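Local coordinates for tubulin-like protein CetZ1 (PDB 4B46) that binds GTP and, as a tubulin-like cytoskeletal protein of an archaeon, controls cell shape, being essential for the rod-shaped cells needed for efficient swimming, at residues A[35-40]-A[56-61]; A[102-107]-A[134-139]. All coordinates share one frame; numbering follows the deposited sequence.

Interaction 1. Residues A[35-40]-A[56-61]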
# COMPACT_ATOMS: atom_id res chain seq x y z
N VAL A 35 -0.34 -1.30 14.19
CA VAL A 35 -0.41 -0.12 15.05
C VAL A 35 -1.18 0.98 14.31
O VAL A 35 -1.07 1.10 13.09
CB VAL A 35 1.01 0.37 15.45
CG1 VAL A 35 0.96 1.72 16.14
CG2 VAL A 35 1.70 -0.67 16.36
N ALA A 36 -1.98 1.76 15.04
CA ALA A 36 -2.73 2.89 14.47
C ALA A 36 -2.36 4.17 15.21
O ALA A 36 -2.36 4.20 16.45
CB ALA A 36 -4.22 2.64 14.58
N VAL A 37 -2.04 5.21 14.45
CA VAL A 37 -1.65 6.49 15.03
C VAL A 37 -2.61 7.55 14.53
O VAL A 37 -2.84 7.66 13.32
CB VAL A 37 -0.23 6.91 14.62
CG1 VAL A 37 0.17 8.21 15.35
CG2 VAL A 37 0.79 5.79 14.91
N ASN A 38 -3.16 8.34 15.44
CA ASN A 38 -4.10 9.39 15.04
C ASN A 38 -4.12 10.51 16.08
O ASN A 38 -3.62 10.34 17.20
CB ASN A 38 -5.50 8.81 14.82
CG ASN A 38 -6.34 9.62 13.80
OD1 ASN A 38 -6.20 10.84 13.68
ND2 ASN A 38 -7.20 8.92 13.07
N SER A 39 -4.67 11.66 15.69
CA SER A 39 -4.79 12.78 16.62
C SER A 39 -6.25 12.98 16.96
O SER A 39 -6.61 13.86 17.75
CB SER A 39 -4.23 14.06 15.99
OG SER A 39 -4.88 14.34 14.77
N ALA A 40 -7.10 12.17 16.34
CA ALA A 40 -8.53 12.24 16.57
C ALA A 40 -8.93 11.01 17.35
O ALA A 40 -8.78 9.88 16.87
CB ALA A 40 -9.31 12.33 15.24
N VAL A 56 -2.41 4.66 19.11
CA VAL A 56 -1.69 5.76 19.74
C VAL A 56 -2.31 7.10 19.38
O VAL A 56 -2.39 7.46 18.21
CB VAL A 56 -0.22 5.81 19.29
CG1 VAL A 56 0.56 6.80 20.15
CG2 VAL A 56 0.40 4.43 19.37
N LEU A 57 -2.74 7.82 20.41
CA LEU A 57 -3.23 9.19 20.25
C LEU A 57 -2.08 10.18 20.41
O LEU A 57 -1.44 10.22 21.45
CB LEU A 57 -4.32 9.48 21.28
CG LEU A 57 -5.03 10.83 21.20
CD1 LEU A 57 -5.83 10.93 19.91
CD2 LEU A 57 -5.93 11.01 22.43
N ILE A 58 -1.82 10.98 19.38
CA ILE A 58 -0.79 12.00 19.46
C ILE A 58 -1.40 13.39 19.33
O ILE A 58 -2.57 13.56 18.99
CB ILE A 58 0.29 11.84 18.36
CG1 ILE A 58 -0.34 11.97 16.97
CG2 ILE A 58 1.00 10.48 18.49
CD1 ILE A 58 0.68 12.00 15.83
N GLY A 59 -0.58 14.40 19.61
CA GLY A 59 -1.00 15.78 19.43
C GLY A 59 -1.97 16.28 20.48
O GLY A 59 -2.61 17.31 20.29
N GLN A 60 -2.09 15.55 21.58
CA GLN A 60 -3.06 15.93 22.61
C GLN A 60 -2.85 17.37 23.10
O GLN A 60 -3.82 18.12 23.32
CB GLN A 60 -3.02 14.97 23.80
CG GLN A 60 -3.28 13.52 23.45
CD GLN A 60 -2.01 12.69 23.34
OE1 GLN A 60 -1.03 13.10 22.70
NE2 GLN A 60 -2.01 11.52 23.98
N SER A 61 -1.59 17.77 23.25
CA SER A 61 -1.27 19.10 23.74
C SER A 61 -1.66 20.21 22.75
O SER A 61 -1.76 21.37 23.14
CB SER A 61 0.22 19.22 24.05
OG SER A 61 0.98 19.20 22.85
O HOH W 1 -5.04 14.58 19.91

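Interaction 2. Residues A[102-107]-A[134-139]. With GDP (guanosine-5'-diphosphate), chain B.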
# COMPACT_ATOMS: atom_id res chain seq x y z
N LEU A 102 5.48 -1.26 6.98
CA LEU A 102 4.62 -0.60 6.00
C LEU A 102 3.81 0.53 6.67
O LEU A 102 2.97 0.29 7.55
CB LEU A 102 3.69 -1.59 5.32
CG LEU A 102 2.77 -1.01 4.24
CD1 LEU A 102 3.58 -0.60 3.00
CD2 LEU A 102 1.67 -1.98 3.86
N VAL A 103 4.08 1.76 6.24
CA VAL A 103 3.37 2.92 6.76
C VAL A 103 2.25 3.28 5.80
O VAL A 103 2.49 3.59 4.63
CB VAL A 103 4.32 4.12 6.96
CG1 VAL A 103 3.56 5.35 7.49
CG2 VAL A 103 5.45 3.72 7.91
N VAL A 104 1.01 3.17 6.28
CA VAL A 104 -0.16 3.35 5.44
C VAL A 104 -0.89 4.64 5.80
O VAL A 104 -1.14 4.90 6.97
CB VAL A 104 -1.14 2.18 5.59
CG1 VAL A 104 -2.31 2.34 4.59
CG2 VAL A 104 -0.41 0.85 5.38
N SER A 105 -1.26 5.43 4.78
CA SER A 105 -1.87 6.73 5.02
C SER A 105 -2.53 7.33 3.80
O SER A 105 -2.06 7.16 2.67
CB SER A 105 -0.80 7.70 5.50
OG SER A 105 -1.39 8.93 5.81
N GLY A 106 -3.62 8.06 4.03
CA GLY A 106 -4.19 8.91 3.00
C GLY A 106 -3.31 10.14 2.92
O GLY A 106 -2.80 10.61 3.94
N LEU A 107 -3.09 10.66 1.72
CA LEU A 107 -2.19 11.80 1.60
C LEU A 107 -2.93 13.14 1.55
O LEU A 107 -2.31 14.20 1.64
CB LEU A 107 -1.27 11.64 0.38
CG LEU A 107 -0.41 10.37 0.40
CD1 LEU A 107 0.64 10.46 -0.67
CD2 LEU A 107 0.23 10.15 1.76
N LEU A 134 2.55 3.00 1.93
CA LEU A 134 1.38 2.84 1.06
C LEU A 134 0.62 4.14 1.14
O LEU A 134 -0.02 4.43 2.15
CB LEU A 134 0.49 1.67 1.50
CG LEU A 134 -0.86 1.48 0.78
CD1 LEU A 134 -0.73 1.60 -0.73
CD2 LEU A 134 -1.47 0.14 1.15
N GLY A 135 0.75 4.95 0.09
CA GLY A 135 0.15 6.27 0.06
C GLY A 135 -1.13 6.22 -0.74
O GLY A 135 -1.15 5.68 -1.85
N ILE A 136 -2.20 6.76 -0.18
CA ILE A 136 -3.49 6.73 -0.85
C ILE A 136 -3.86 8.14 -1.32
O ILE A 136 -4.04 9.05 -0.49
CB ILE A 136 -4.57 6.19 0.09
CG1 ILE A 136 -4.26 4.73 0.46
CG2 ILE A 136 -5.95 6.36 -0.54
CD1 ILE A 136 -5.04 4.21 1.66
N LEU A 137 -3.95 8.32 -2.64
CA LEU A 137 -4.22 9.64 -3.22
C LEU A 137 -5.70 9.95 -3.18
O LEU A 137 -6.53 9.04 -3.22
CB LEU A 137 -3.71 9.71 -4.67
CG LEU A 137 -2.22 9.40 -4.83
CD1 LEU A 137 -1.77 9.57 -6.29
CD2 LEU A 137 -1.40 10.26 -3.90
N PRO A 138 -6.04 11.25 -3.10
CA PRO A 138 -7.44 11.63 -2.94
C PRO A 138 -8.22 11.58 -4.23
O PRO A 138 -7.64 11.53 -5.32
CB PRO A 138 -7.36 13.09 -2.44
CG PRO A 138 -6.11 13.62 -3.05
CD PRO A 138 -5.14 12.43 -3.05
N GLY A 139 -9.54 11.59 -4.11
CA GLY A 139 -10.42 11.74 -5.26
C GLY A 139 -10.39 13.18 -5.70
O GLY A 139 -10.31 14.09 -4.88
PB GDP B . -6.32 12.40 8.41
O1B GDP B . -6.21 13.84 8.81
O2B GDP B . -6.87 11.54 9.52
O3B GDP B . -4.95 11.93 7.98
O3A GDP B . -7.33 12.41 7.18
PA GDP B . -8.13 11.12 6.66
O1A GDP B . -7.32 9.88 6.77
O2A GDP B . -9.46 11.03 7.36
O5' GDP B . -8.37 11.54 5.11
C5' GDP B . -7.22 11.73 4.29
C4' GDP B . -7.54 11.28 2.87
O4' GDP B . -7.71 9.88 2.84
C3' GDP B . -8.88 11.82 2.40
O3' GDP B . -8.65 13.08 1.79
C2' GDP B . -9.37 10.77 1.41
O2' GDP B . -8.75 10.95 0.13
C1' GDP B . -8.76 9.50 1.91
N9 GDP B . -9.60 8.63 2.73
C8 GDP B . -10.25 8.95 3.87
N7 GDP B . -10.85 7.85 4.39
C5 GDP B . -10.54 6.80 3.59
C6 GDP B . -10.82 5.34 3.57
O6 GDP B . -11.52 4.79 4.45
N1 GDP B . -10.30 4.64 2.55
C2 GDP B . -9.55 5.19 1.58
N2 GDP B . -9.08 4.39 0.59
N3 GDP B . -9.25 6.50 1.55
C4 GDP B . -9.71 7.33 2.51

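Interaction 1. Residues A[35-40]-A[56-61]
A parallel beta ladder at the edge of the GTPase-domain sheet sets Val37 beside Val56 and Asn38 beside Leu57. Val56 N donates to Ala36 O at 2.7 Å in an almost straight bond (175°), and Asn38 N returns the favour to Val56 O at 3.0 Å. Asn38 O then takes Ile58 N at 2.9 Å, which carries the pairing one residue past the end of strand 55-57. The chain between the two strands runs through helix 41-45, making a beta-alpha-beta unit whose second strand is the outermost on this side of the sheet. On the face holding Val37 and Val56, Ile58 has CG1 set between its backbone N and carbonyl carbon (chi1 62°), and its CD1 meets Val37 CG1 at 3.9 Å; Phe8 and helix 83-90 pack against this pair. On the other face Leu57, with CG anti to its backbone N (chi1 -176°), lays CD1 over Asn38 O at 3.5 Å, and its side chain also touches Leu44 of helix 41-45. Asn38 folds into an Asx turn: its OD1 receives Ser39 N on an in-plane lone pair at 2.7 Å and Ala40 N from above the carbonyl plane at 3.1 Å, so two amides grip one oxygen just before that helix begins. A water donates to both Ser39 O and Ile58 O, bridging the loops beyond the ladder, while Ser39 OG hydrogen-bonds Thr111 OG1 of the GTP site.

Interaction 2. Residues A[102-107]-A[134-139]
With Val104 CG1 and Leu134 CG each anti to the backbone N of its own residue (chi1 -175° and 173°), the two side chains lie side by side and point the same way, Val104 CG2 resting 4.1 Å from Leu134 CB. Ile136, on the same face, turns CG2 anti to its backbone N, and this methyl meets the guanine at GDP N2, 3.9 Å away, with N3 equally close. Its CD1 reaches back to Val104 CG1 at 4.4 Å. An alanine in place of Ile136 would remove the branches that meet both the base and Val104, and would probably open a gap beside N2 and N3 of the guanine and leave the purine less firmly seated. Four backbone hydrogen bonds knit the parallel strands, from Leu134 N on Val103 O (2.8 Å) to Leu107 N on Ile136 O (2.9 Å). Gly106 sits at the sugar, its CA 3.7 Å from GDP O4'; a beta carbon there would collide with that ether oxygen. Past the strand, Pro138 CA touches GDP O2' at 3.4 Å. On the side of Ser105 and Gly135, Leu107 CD1 meets Leu137 CD2 at 3.8 Å, the side chains crossing at a slant. Here the nucleotide lies over the C-terminal ends of two central strands of a Rossmann-like sheet, with helix 9-26 packed on Val104 and Ile136, helix 111-126 on Val103 and Ser105, helix 144-160 on Leu107, and helix 353-366 on Leu137.

In the fold
Both interactions belong to one sheet of the tubulin/FtsZ GTPase domain and follow each other along the chain, interaction 1 closing before interaction 2 opens. Each joins the strands of a beta-alpha-beta unit: 31-38 and 55-57 at the sheet's edge, 100-106 and 131-137 further in, with strand 3-8 lying between the two pairs. Their centres lie about 17 Å apart and their nearest atoms about 7 Å, so they do not touch. Both lie near the nucleotide: interaction 2 supplies Gly106, Ile136 and Pro138 of the GDP pocket, whereas interaction 1 brings the side chain of Asn38 to about 4 Å from GDP. The site is thus built at the C-terminal ends of neighbouring parallel strands and the loops that follow them, as in other Rossmann-like folds.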